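Long-range contact in McyG protein (Microcystis aeruginosa PCC 7806, PDB 4R0M), which binds phenylalanyl-adenylate in its adenylation domain and probably activates such substrates for transfer to a peptidyl carrier domain in microcystin synthesis: residues L257-E261 and E287-Y293. Numbering follows the deposited sequence.
Sequences LQWLE and ELKHVSY
A helical turn, residues 257-261 on helix 258-265, faces a loop, 287-293, that coils and then extends. In the turn, Glu261 N is hydrogen-bonded to Leu257 O at 3.0 Å. Residues 287-290 keep roughly helical backbone angles, held by weak hydrogen bonds from His290 N and Val291 N to Glu287 O (both 3.5 Å); from Val291 to Tyr293 the chain is extended. The CA atoms lie 8.7 Å apart for Leu257 and Leu288, and 7.1 Å for Leu260 and Tyr293. The side chains illustrate how an aromatic residue from a loop packs on a helix. Tyr293, chi1 m and chi2 near -90°, turns one ring face to Leu260, whose CB sits 4.2 Å from the centroid and almost on the ring normal, a CH-pi contact. Glu261 OE1 approaches the ring edge, 3.2 Å from Tyr293 CE1, while Leu257 CB lies 3.8 Å from Tyr293 OH. Leu288 CD2 meets Leu257 CD2 at 3.8 Å and Leu260 CD2 at 3.9 Å, forming a small leucine cluster. This peripheral packing joins helix 258-265, which precedes strand 270-273, to the loop between helix 275-282 and the neighbouring parallel strand 300-303; helix 310-320 touches Leu260 and Leu288, and His323 ND1 is hydrogen-bonded to Tyr293 N.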
loop_
_atom_site.group_PDB
_atom_site.type_symbol
_atom_site.label_atom_id
_atom_site.label_comp_id
_atom_site.label_asym_id
_atom_site.label_seq_id
_atom_site.Cartn_x
_atom_site.Cartn_y
_atom_site.Cartn_z
ATOM N N LEU A 257 4.459 -19.139 1.023
ATOM C CA LEU A 257 4.962 -19.708 2.275
ATOM C C LEU A 257 6.363 -19.225 2.657
ATOM O O LEU A 257 6.774 -19.361 3.812
ATOM C CB LEU A 257 4.906 -21.243 2.241
ATOM C CG LEU A 257 3.519 -21.900 2.276
ATOM C CD1 LEU A 257 3.646 -23.411 2.375
ATOM C CD2 LEU A 257 2.665 -21.366 3.419
ATOM N N GLN A 258 7.083 -18.658 1.690
ATOM C CA GLN A 258 8.393 -18.055 1.946
ATOM C C GLN A 258 8.320 -16.906 2.950
ATOM O O GLN A 258 9.292 -16.628 3.652
ATOM C CB GLN A 258 9.045 -17.582 0.644
ATOM C CG GLN A 258 9.845 -18.660 -0.068
ATOM C CD GLN A 258 10.968 -19.214 0.790
ATOM O OE1 GLN A 258 10.932 -20.373 1.203
ATOM N NE2 GLN A 258 11.964 -18.380 1.077
ATOM N N TRP A 259 7.163 -16.250 3.008
ATOM C CA TRP A 259 6.898 -15.212 3.999
ATOM C C TRP A 259 6.955 -15.778 5.391
ATOM O O TRP A 259 7.554 -15.178 6.282
ATOM C CB TRP A 259 5.543 -14.561 3.733
ATOM C CG TRP A 259 5.236 -13.360 4.600
ATOM C CD1 TRP A 259 6.141 -12.525 5.256
ATOM C CD2 TRP A 259 3.913 -12.791 4.898
ATOM N NE1 TRP A 259 5.487 -11.529 5.932
ATOM C CE2 TRP A 259 4.152 -11.626 5.760
ATOM C CE3 TRP A 259 2.606 -13.122 4.561
ATOM C CZ2 TRP A 259 3.114 -10.844 6.245
ATOM C CZ3 TRP A 259 1.567 -12.326 5.059
ATOM C CH2 TRP A 259 1.817 -11.215 5.882
ATOM N N LEU A 260 6.337 -16.944 5.576
ATOM C CA LEU A 260 6.343 -17.654 6.853
ATOM C C LEU A 260 7.734 -18.190 7.190
ATOM O O LEU A 260 8.145 -18.190 8.354
ATOM C CB LEU A 260 5.325 -18.799 6.827
ATOM C CG LEU A 260 3.889 -18.573 7.328
ATOM C CD1 LEU A 260 3.302 -17.225 6.926
ATOM C CD2 LEU A 260 2.993 -19.710 6.858
ATOM N N GLU A 261 8.446 -18.640 6.160
ATOM C CA GLU A 261 9.812 -19.137 6.291
ATOM C C GLU A 261 10.750 -18.036 6.791
ATOM O O GLU A 261 11.587 -18.271 7.668
ATOM C CB GLU A 261 10.296 -19.685 4.943
ATOM C CG GLU A 261 11.753 -20.137 4.907
ATOM C CD GLU A 261 11.964 -21.567 5.379
ATOM O OE1 GLU A 261 11.043 -22.166 5.976
ATOM O OE2 GLU A 261 13.070 -22.102 5.148
ATOM N N GLU A 287 -0.921 -27.855 2.286
ATOM C CA GLU A 287 0.521 -28.070 2.471
ATOM C C GLU A 287 1.035 -27.608 3.840
ATOM O O GLU A 287 2.124 -28.002 4.261
ATOM C CB GLU A 287 1.341 -27.431 1.337
ATOM C CG GLU A 287 0.814 -26.100 0.822
ATOM C CD GLU A 287 -0.209 -26.267 -0.290
ATOM O OE1 GLU A 287 0.204 -26.466 -1.452
ATOM O OE2 GLU A 287 -1.424 -26.197 -0.003
ATOM N N LEU A 288 0.245 -26.786 4.529
ATOM C CA LEU A 288 0.574 -26.328 5.880
ATOM C C LEU A 288 0.235 -27.358 6.961
ATOM O O LEU A 288 0.509 -27.139 8.145
ATOM C CB LEU A 288 -0.115 -24.991 6.178
ATOM C CG LEU A 288 0.577 -23.724 5.665
ATOM C CD1 LEU A 288 -0.398 -22.557 5.629
ATOM C CD2 LEU A 288 1.799 -23.379 6.505
ATOM N N LYS A 289 -0.358 -28.476 6.550
ATOM C CA LYS A 289 -0.631 -29.593 7.456
ATOM C C LYS A 289 0.538 -30.574 7.508
ATOM O O LYS A 289 0.674 -31.333 8.468
ATOM C CB LYS A 289 -1.912 -30.326 7.047
ATOM C CG LYS A 289 -3.193 -29.610 7.442
ATOM C CD LYS A 289 -4.420 -30.352 6.938
ATOM C CE LYS A 289 -5.697 -29.611 7.303
ATOM N NZ LYS A 289 -6.902 -30.227 6.679
ATOM N N HIS A 290 1.379 -30.548 6.475
ATOM C CA HIS A 290 2.476 -31.507 6.335
ATOM C C HIS A 290 3.819 -30.936 6.702
ATOM O O HIS A 290 4.779 -31.680 6.914
ATOM C CB HIS A 290 2.492 -32.099 4.927
ATOM C CG HIS A 290 1.196 -32.777 4.545
ATOM N ND1 HIS A 290 0.868 -34.009 4.980
ATOM C CD2 HIS A 290 0.132 -32.343 3.754
ATOM C CE1 HIS A 290 -0.340 -34.352 4.489
ATOM N NE2 HIS A 290 -0.789 -33.330 3.741
ATOM N N VAL A 291 3.899 -29.608 6.769
ATOM C CA VAL A 291 5.065 -28.922 7.329
ATOM C C VAL A 291 4.638 -28.070 8.524
ATOM O O VAL A 291 3.460 -27.729 8.665
ATOM C CB VAL A 291 5.814 -28.048 6.288
ATOM C CG1 VAL A 291 6.444 -28.913 5.207
ATOM C CG2 VAL A 291 4.896 -26.996 5.677
ATOM N N SER A 292 5.593 -27.740 9.387
ATOM C CA SER A 292 5.320 -26.869 10.525
ATOM C C SER A 292 6.344 -25.748 10.630
ATOM O O SER A 292 7.550 -25.976 10.523
ATOM C CB SER A 292 5.249 -27.666 11.833
ATOM O OG SER A 292 6.441 -28.395 12.052
ATOM N N TYR A 293 5.836 -24.535 10.823
ATOM C CA TYR A 293 6.657 -23.352 11.020
ATOM C C TYR A 293 6.532 -22.872 12.461
ATOM O O TYR A 293 5.517 -23.109 13.119
ATOM C CB TYR A 293 6.220 -22.230 10.072
ATOM C CG TYR A 293 6.474 -22.497 8.605
ATOM C CD1 TYR A 293 7.692 -22.155 8.014
ATOM C CD2 TYR A 293 5.491 -23.078 7.798
ATOM C CE1 TYR A 293 7.926 -22.391 6.668
ATOM C CE2 TYR A 293 5.716 -23.317 6.449
ATOM C CZ TYR A 293 6.934 -22.972 5.890
ATOM O OH TYR A 293 7.165 -23.208 4.554
#